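Local coordinates for protein peptidoglycan D,D-transpeptidase FtsI (Yersinia pestis, PDB 6SYN) that probably cross-links septal peptidoglycan during cell division as a class B penicillin-binding protein with D,D-transpeptidase activity, and is a target of beta-lactam antibiotics, at residues A[35-40]-A[105-110]; A[14-19]-A[140-145]; A[432-437]-A[463-468]. One frame throughout, in Å; residues are numbered along the deposited sequence.

Interaction 1: A[35-40]-A[105-110]; sequences AVWADP and HLRQES
Four backbone hydrogen bonds join residues 35-38, the end of strand 26-38, to strand 104-113 as antiparallel neighbours in the N-terminal region assigned to the PBP dimerisation family. Ala35 with Arg107 and Trp37 with His105 are hydrogen-bonded pairs; the straightest bond runs from Ala35 N to Arg107 O (2.9 Å, 171°). Between them Val36 and Leu106 form a non-hydrogen-bonded pair.

Ring contacts dominate the face that carries Ala35, Trp37, His105 and Arg107. Trp37 CG and Arg107 CG both take the crowded position between the backbone N and the carbonyl carbon. The Trp37 six-membered ring and the His105 imidazole form an offset stack, centroids 4.0 Å apart and planes at 9°. His105 CB sits over one face of the pyrrole part of the Trp37 indole in a CH-pi contact, 3.4 Å from that ring's centroid. The Arg107 guanidinium lies over the opposite indole face, tilted 39° to it, as a cation-pi partner with Arg107 CZ 4.8 Å from the same centroid. Phe81 also stacks on Trp37.

A salt bridge within strand 104-113, Arg107 NE to Glu109 OE1 at 2.9 Å, restrains that guanidinium, while the Glu109 carboxylate rests against Ala35 CB.

Apolar contact marks the other face, where Val36 CG2 meets Leu106 CD1 at 3.7 Å beside Ile96 of helix 90-97.

The indole is thus held between imidazole and guanidinium, and the carboxylate of Glu109 probably offsets the arginine charge.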
# COMPACT_ATOMS: atom_id res chain seq x y z
N ALA A 35 14.80 -20.30 -23.95
CA ALA A 35 13.57 -19.51 -24.17
C ALA A 35 13.22 -19.52 -25.66
O ALA A 35 14.13 -19.68 -26.49
CB ALA A 35 13.77 -18.10 -23.66
N VAL A 36 11.93 -19.36 -25.97
CA VAL A 36 11.40 -19.33 -27.36
C VAL A 36 10.86 -17.93 -27.63
O VAL A 36 9.95 -17.49 -26.90
CB VAL A 36 10.34 -20.42 -27.61
CG1 VAL A 36 9.76 -20.32 -29.02
CG2 VAL A 36 10.89 -21.81 -27.36
N TRP A 37 11.43 -17.26 -28.63
CA TRP A 37 10.99 -15.92 -29.09
C TRP A 37 10.75 -15.97 -30.60
O TRP A 37 11.31 -16.86 -31.26
CB TRP A 37 12.00 -14.85 -28.69
CG TRP A 37 13.37 -15.00 -29.27
CD1 TRP A 37 14.38 -15.80 -28.82
CD2 TRP A 37 13.90 -14.27 -30.38
NE1 TRP A 37 15.50 -15.63 -29.60
CE2 TRP A 37 15.24 -14.69 -30.56
CE3 TRP A 37 13.38 -13.30 -31.25
CZ2 TRP A 37 16.05 -14.19 -31.58
CZ3 TRP A 37 14.19 -12.80 -32.25
CH2 TRP A 37 15.50 -13.24 -32.41
N ALA A 38 9.88 -15.10 -31.09
CA ALA A 38 9.59 -14.91 -32.52
C ALA A 38 10.14 -13.54 -32.93
O ALA A 38 10.07 -12.61 -32.09
CB ALA A 38 8.11 -15.03 -32.78
N ASP A 39 10.72 -13.45 -34.12
CA ASP A 39 11.09 -12.18 -34.80
C ASP A 39 9.90 -11.78 -35.66
O ASP A 39 9.88 -12.08 -36.85
CB ASP A 39 12.35 -12.34 -35.66
CG ASP A 39 12.84 -11.05 -36.30
OD1 ASP A 39 12.01 -10.14 -36.56
OD2 ASP A 39 14.06 -10.96 -36.54
N PRO A 40 8.87 -11.09 -35.11
CA PRO A 40 7.61 -10.96 -35.82
C PRO A 40 7.79 -10.41 -37.24
O PRO A 40 7.19 -10.96 -38.12
CB PRO A 40 6.77 -10.03 -34.92
CG PRO A 40 7.40 -10.17 -33.55
CD PRO A 40 8.88 -10.37 -33.83
N HIS A 105 12.90 -18.77 -32.92
CA HIS A 105 14.27 -18.81 -32.33
C HIS A 105 14.26 -19.48 -30.95
O HIS A 105 13.36 -19.16 -30.14
CB HIS A 105 14.86 -17.40 -32.23
CG HIS A 105 15.02 -16.69 -33.54
ND1 HIS A 105 16.21 -16.68 -34.24
CD2 HIS A 105 14.15 -15.93 -34.25
CE1 HIS A 105 16.06 -15.97 -35.34
NE2 HIS A 105 14.82 -15.50 -35.37
N LEU A 106 15.23 -20.36 -30.71
CA LEU A 106 15.67 -20.79 -29.36
C LEU A 106 16.93 -20.00 -29.00
O LEU A 106 17.76 -19.79 -29.90
CB LEU A 106 15.94 -22.30 -29.38
CG LEU A 106 14.74 -23.21 -29.11
CD1 LEU A 106 14.36 -23.20 -27.63
CD2 LEU A 106 13.54 -22.82 -29.96
N ARG A 107 17.05 -19.55 -27.75
CA ARG A 107 18.32 -19.04 -27.17
C ARG A 107 18.36 -19.33 -25.66
O ARG A 107 17.29 -19.26 -25.01
CB ARG A 107 18.55 -17.56 -27.48
CG ARG A 107 17.63 -16.58 -26.76
CD ARG A 107 18.25 -15.19 -26.65
NE ARG A 107 17.49 -14.30 -25.77
CZ ARG A 107 16.99 -13.12 -26.11
NH1 ARG A 107 17.16 -12.62 -27.32
NH2 ARG A 107 16.30 -12.42 -25.22
N GLN A 108 19.54 -19.69 -25.15
CA GLN A 108 19.84 -19.80 -23.70
C GLN A 108 19.97 -18.37 -23.15
O GLN A 108 20.67 -17.56 -23.78
CB GLN A 108 21.11 -20.62 -23.48
CG GLN A 108 20.99 -22.03 -24.03
CD GLN A 108 22.21 -22.89 -23.78
OE1 GLN A 108 22.87 -22.78 -22.75
NE2 GLN A 108 22.49 -23.78 -24.72
N GLU A 109 19.27 -18.08 -22.05
CA GLU A 109 19.34 -16.76 -21.35
C GLU A 109 19.12 -16.99 -19.86
O GLU A 109 18.91 -18.16 -19.45
CB GLU A 109 18.32 -15.77 -21.92
CG GLU A 109 16.87 -16.24 -21.82
CD GLU A 109 15.84 -15.26 -22.34
OE1 GLU A 109 15.72 -15.12 -23.58
OE2 GLU A 109 15.17 -14.62 -21.51
N SER A 110 19.18 -15.92 -19.08
CA SER A 110 18.83 -15.89 -17.64
C SER A 110 17.41 -15.33 -17.52
O SER A 110 17.16 -14.23 -18.07
CB SER A 110 19.84 -15.09 -16.85
OG SER A 110 19.28 -14.58 -15.65

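Interaction 2: A[14-19]-A[140-145]; sequences TARGMI and SFDRWL
Arg16 reaches helix 142-145 by a bent side chain: CG stands anti to the carbonyl carbon, and a turn at chi3 (60°) carries the guanidinium across to Asp142. There the carboxylate, set with CG anti to the backbone N (chi1 -174°), offers OD1 through its syn lone pair. Arg16 NH1 meets Asp142 OD1 at 2.6 Å in a salt bridge, and a weak bond from Arg16 NH2 to Asp142 OD1 spans 3.0 Å. The two flat groups are nearly coplanar, with the acid at the guanidinium edge. Arg16 and the Gly133 N-H both donate to Asp142 OD1, which would favour the ionised carboxylate; Glu138 is a second acid that shares the Arg16 charge through NH2.

The contact ties the loop leading into strand 19-20 to the short helix 142-145, both in the region assigned to the PBP dimerisation family, with Ile19 pairing into the mixed sheet beside strand 26-38.

Leu145, CG anti to the carbonyl carbon, turns its CB and CD1 to the guanidinium: CB lies over one face, and CD1 is 3.5 Å from Arg16 NH2. Its other methyl, Leu145 CD2, rests on Gly17 O at 3.7 Å and approaches Ile19 CG1 at 4.0 Å. At Gly17 the backbones meet in a nearly straight bond from Gly17 N to Leu145 O (2.8 Å, 170°), the donor standing above the carbonyl plane.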
# COMPACT_ATOMS: atom_id res chain seq x y z
N THR A 14 21.16 -11.11 -19.30
CA THR A 14 22.23 -11.70 -18.45
C THR A 14 21.80 -11.69 -16.97
O THR A 14 20.92 -10.88 -16.62
CB THR A 14 23.56 -10.96 -18.62
OG1 THR A 14 23.44 -9.70 -17.96
CG2 THR A 14 23.96 -10.75 -20.06
N ALA A 15 22.43 -12.52 -16.14
CA ALA A 15 22.11 -12.73 -14.71
C ALA A 15 22.27 -11.42 -13.93
O ALA A 15 23.20 -10.65 -14.24
CB ALA A 15 22.97 -13.83 -14.14
N ARG A 16 21.37 -11.20 -12.96
CA ARG A 16 21.33 -10.01 -12.06
C ARG A 16 21.54 -10.49 -10.62
O ARG A 16 21.32 -11.69 -10.36
CB ARG A 16 19.97 -9.30 -12.17
CG ARG A 16 19.64 -8.76 -13.56
CD ARG A 16 18.16 -8.47 -13.74
NE ARG A 16 17.65 -7.48 -12.80
CZ ARG A 16 17.80 -6.16 -12.91
NH1 ARG A 16 18.46 -5.64 -13.93
NH2 ARG A 16 17.30 -5.36 -11.98
N GLY A 17 21.93 -9.59 -9.71
CA GLY A 17 21.99 -9.86 -8.26
C GLY A 17 20.66 -10.38 -7.74
O GLY A 17 19.65 -10.14 -8.40
N MET A 18 20.67 -11.07 -6.61
CA MET A 18 19.46 -11.74 -6.06
C MET A 18 18.78 -10.83 -5.02
O MET A 18 19.47 -10.37 -4.08
CB MET A 18 19.83 -13.07 -5.40
CG MET A 18 18.64 -13.97 -5.20
SD MET A 18 19.00 -15.30 -4.05
CE MET A 18 18.75 -14.44 -2.49
N ILE A 19 17.47 -10.60 -5.19
CA ILE A 19 16.63 -9.85 -4.20
C ILE A 19 15.99 -10.87 -3.25
O ILE A 19 15.28 -11.77 -3.74
CB ILE A 19 15.56 -8.99 -4.89
CG1 ILE A 19 16.13 -8.19 -6.07
CG2 ILE A 19 14.89 -8.09 -3.86
CD1 ILE A 19 15.10 -7.38 -6.82
N SER A 140 14.51 0.53 -9.32
CA SER A 140 15.05 1.41 -8.25
C SER A 140 16.51 1.09 -7.93
O SER A 140 17.26 2.04 -7.62
CB SER A 140 14.18 1.31 -7.02
OG SER A 140 14.59 2.23 -6.03
N PHE A 141 16.90 -0.18 -7.98
CA PHE A 141 18.27 -0.67 -7.67
C PHE A 141 18.90 -1.33 -8.91
O PHE A 141 19.80 -2.17 -8.73
CB PHE A 141 18.21 -1.68 -6.51
CG PHE A 141 18.03 -1.07 -5.15
CD1 PHE A 141 19.13 -0.66 -4.40
CD2 PHE A 141 16.77 -0.91 -4.60
CE1 PHE A 141 18.96 -0.11 -3.14
CE2 PHE A 141 16.60 -0.35 -3.35
CZ PHE A 141 17.70 0.05 -2.62
N ASP A 142 18.47 -0.95 -10.12
CA ASP A 142 18.81 -1.70 -11.36
C ASP A 142 20.33 -1.81 -11.51
O ASP A 142 20.81 -2.92 -11.76
CB ASP A 142 18.21 -1.08 -12.63
CG ASP A 142 18.43 -1.93 -13.87
OD1 ASP A 142 18.05 -3.12 -13.84
OD2 ASP A 142 18.99 -1.41 -14.85
N ARG A 143 21.04 -0.69 -11.35
CA ARG A 143 22.51 -0.57 -11.57
C ARG A 143 23.23 -1.47 -10.57
O ARG A 143 24.06 -2.31 -10.99
CB ARG A 143 22.92 0.90 -11.47
CG ARG A 143 24.41 1.16 -11.61
CD ARG A 143 24.85 1.42 -13.04
NE ARG A 143 26.30 1.57 -13.09
CZ ARG A 143 27.18 0.57 -13.05
NH1 ARG A 143 26.77 -0.69 -12.97
NH2 ARG A 143 28.47 0.83 -13.09
N TRP A 144 22.91 -1.30 -9.28
CA TRP A 144 23.36 -2.14 -8.13
C TRP A 144 23.26 -3.63 -8.49
O TRP A 144 24.25 -4.37 -8.26
CB TRP A 144 22.51 -1.77 -6.91
CG TRP A 144 22.68 -2.63 -5.70
CD1 TRP A 144 21.91 -3.69 -5.34
CD2 TRP A 144 23.66 -2.47 -4.66
NE1 TRP A 144 22.35 -4.22 -4.15
CE2 TRP A 144 23.41 -3.48 -3.71
CE3 TRP A 144 24.71 -1.57 -4.43
CZ2 TRP A 144 24.19 -3.63 -2.56
CZ3 TRP A 144 25.47 -1.72 -3.30
CH2 TRP A 144 25.22 -2.73 -2.37
N LEU A 145 22.13 -4.04 -9.06
CA LEU A 145 21.80 -5.46 -9.36
C LEU A 145 22.55 -5.96 -10.61
O LEU A 145 22.97 -7.12 -10.61
CB LEU A 145 20.28 -5.58 -9.54
CG LEU A 145 19.46 -5.41 -8.26
CD1 LEU A 145 17.99 -5.16 -8.58
CD2 LEU A 145 19.60 -6.63 -7.36

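Interaction 3: A[432-437]-A[463-468]; sequences KGYRIA and VAPASN
At the edge of the five-stranded antiparallel sheet of the transpeptidase domain, strand 437-446 starts beside the end of strand 455-464, and the chain beyond Val463 folds back over the approach to it. Ala437 and Val463 are a hydrogen-bonded pair, with Val463 N to Ala437 O at 2.9 Å. A cis peptide before Pro465 and a type I turn from Pro465 to Asn468 then bring Ala466 back against residues 435-437. Its methyl is the central bump: Ala466 CB points into the hollow formed by the Arg435 carbonyl, the Arg435 CB and Ala437, 3.5 Å from Arg435 O. That same carbonyl receives Ala466 N at 2.9 Å, the donor well above its plane. Further methyl contacts flank it, Ile436 CG2 on Ala464 CB and Ala437 CB on Val463 CG1, each 4.1 Å apart. Tyr434 lies beside the Pro465 ring, with Leu503 of helix 492-505 touching both, and its OH bonds to Ile508 O. The bent side chain of Arg435 brings one guanidinium face over Ser467 CA; Glu417 binds its NH2 in a salt bridge, and Ser467 OG is hydrogen-bonded to Asp511 OD1.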
# COMPACT_ATOMS: atom_id res chain seq x y z
N LYS A 432 -8.48 -11.33 19.30
CA LYS A 432 -8.67 -12.14 20.53
C LYS A 432 -7.33 -12.22 21.27
O LYS A 432 -6.35 -12.74 20.69
CB LYS A 432 -9.22 -13.53 20.19
CG LYS A 432 -10.62 -13.55 19.57
CD LYS A 432 -11.72 -13.07 20.50
CE LYS A 432 -13.11 -13.18 19.89
NZ LYS A 432 -13.65 -14.56 19.95
N GLY A 433 -7.29 -11.70 22.50
CA GLY A 433 -6.16 -11.83 23.44
C GLY A 433 -5.17 -10.69 23.33
O GLY A 433 -4.10 -10.78 23.96
N TYR A 434 -5.50 -9.64 22.56
CA TYR A 434 -4.64 -8.46 22.32
C TYR A 434 -5.48 -7.18 22.43
O TYR A 434 -6.66 -7.19 22.03
CB TYR A 434 -3.99 -8.50 20.94
CG TYR A 434 -2.95 -9.58 20.73
CD1 TYR A 434 -1.62 -9.37 21.07
CD2 TYR A 434 -3.29 -10.80 20.16
CE1 TYR A 434 -0.67 -10.35 20.86
CE2 TYR A 434 -2.35 -11.79 19.95
CZ TYR A 434 -1.03 -11.57 20.29
OH TYR A 434 -0.10 -12.54 20.08
N ARG A 435 -4.85 -6.12 22.95
CA ARG A 435 -5.38 -4.73 22.96
C ARG A 435 -4.83 -3.99 21.73
O ARG A 435 -3.63 -4.17 21.43
CB ARG A 435 -4.91 -3.98 24.22
CG ARG A 435 -5.20 -4.69 25.53
CD ARG A 435 -4.31 -4.17 26.64
NE ARG A 435 -4.35 -2.72 26.77
CZ ARG A 435 -3.48 -1.99 27.47
NH1 ARG A 435 -2.48 -2.57 28.11
NH2 ARG A 435 -3.62 -0.67 27.53
N ILE A 436 -5.67 -3.19 21.07
CA ILE A 436 -5.29 -2.47 19.82
C ILE A 436 -5.75 -1.01 19.90
O ILE A 436 -6.80 -0.74 20.51
CB ILE A 436 -5.83 -3.17 18.55
CG1 ILE A 436 -7.35 -3.06 18.40
CG2 ILE A 436 -5.36 -4.61 18.49
CD1 ILE A 436 -7.86 -3.62 17.09
N ALA A 437 -4.96 -0.11 19.30
CA ALA A 437 -5.25 1.33 19.14
C ALA A 437 -5.43 1.64 17.65
O ALA A 437 -4.41 1.78 16.94
CB ALA A 437 -4.15 2.14 19.77
N VAL A 463 -2.29 0.48 15.41
CA VAL A 463 -1.02 0.12 16.09
C VAL A 463 -1.34 -1.05 17.02
O VAL A 463 -2.50 -1.14 17.46
CB VAL A 463 -0.49 1.38 16.80
CG1 VAL A 463 -0.38 1.22 18.31
CG2 VAL A 463 0.81 1.85 16.19
N ALA A 464 -0.37 -1.94 17.27
CA ALA A 464 -0.55 -3.11 18.17
C ALA A 464 0.80 -3.72 18.51
O ALA A 464 1.77 -3.55 17.77
CB ALA A 464 -1.45 -4.13 17.52
N PRO A 465 0.92 -4.41 19.67
CA PRO A 465 -0.09 -4.35 20.74
C PRO A 465 -0.14 -2.95 21.37
O PRO A 465 0.88 -2.29 21.37
CB PRO A 465 0.36 -5.39 21.78
CG PRO A 465 1.38 -6.24 21.04
CD PRO A 465 2.02 -5.32 20.01
N ALA A 466 -1.29 -2.54 21.90
CA ALA A 466 -1.50 -1.16 22.39
C ALA A 466 -0.79 -0.92 23.74
O ALA A 466 -0.75 0.24 24.17
CB ALA A 466 -2.98 -0.87 22.49
N SER A 467 -0.26 -1.97 24.38
CA SER A 467 0.54 -1.89 25.63
C SER A 467 1.94 -1.37 25.31
O SER A 467 2.51 -0.63 26.12
CB SER A 467 0.64 -3.23 26.30
OG SER A 467 -0.64 -3.67 26.72
N ASN A 468 2.45 -1.79 24.15
CA ASN A 468 3.86 -1.67 23.70
C ASN A 468 3.85 -1.90 22.20
O ASN A 468 4.18 -2.99 21.73
CB ASN A 468 4.73 -2.68 24.46
CG ASN A 468 6.21 -2.41 24.36
OD1 ASN A 468 6.65 -1.43 23.76
ND2 ASN A 468 7.00 -3.27 24.97

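Overall arrangement
Interactions 1 and 2 share the N-terminal region and touch where Ser110 packs on Ala15 and Thr14. Interaction 3 lies on the other side of the chain's centre from interaction 1, about 39 Å away between nearest atoms, in the transpeptidase domain, with the side chain of Ile436 about 14 Å from the bound penicillin-derived ligand. Interaction 1 is partly buried and rests on strand pairing and aromatic stacking; interactions 2 and 3 are buried. Interaction 2 joins loop to helix through an ion pair and one backbone bond, whereas interaction 3 holds the start of an edge strand through three backbone hydrogen bonds, with small apolar side chains packed around them.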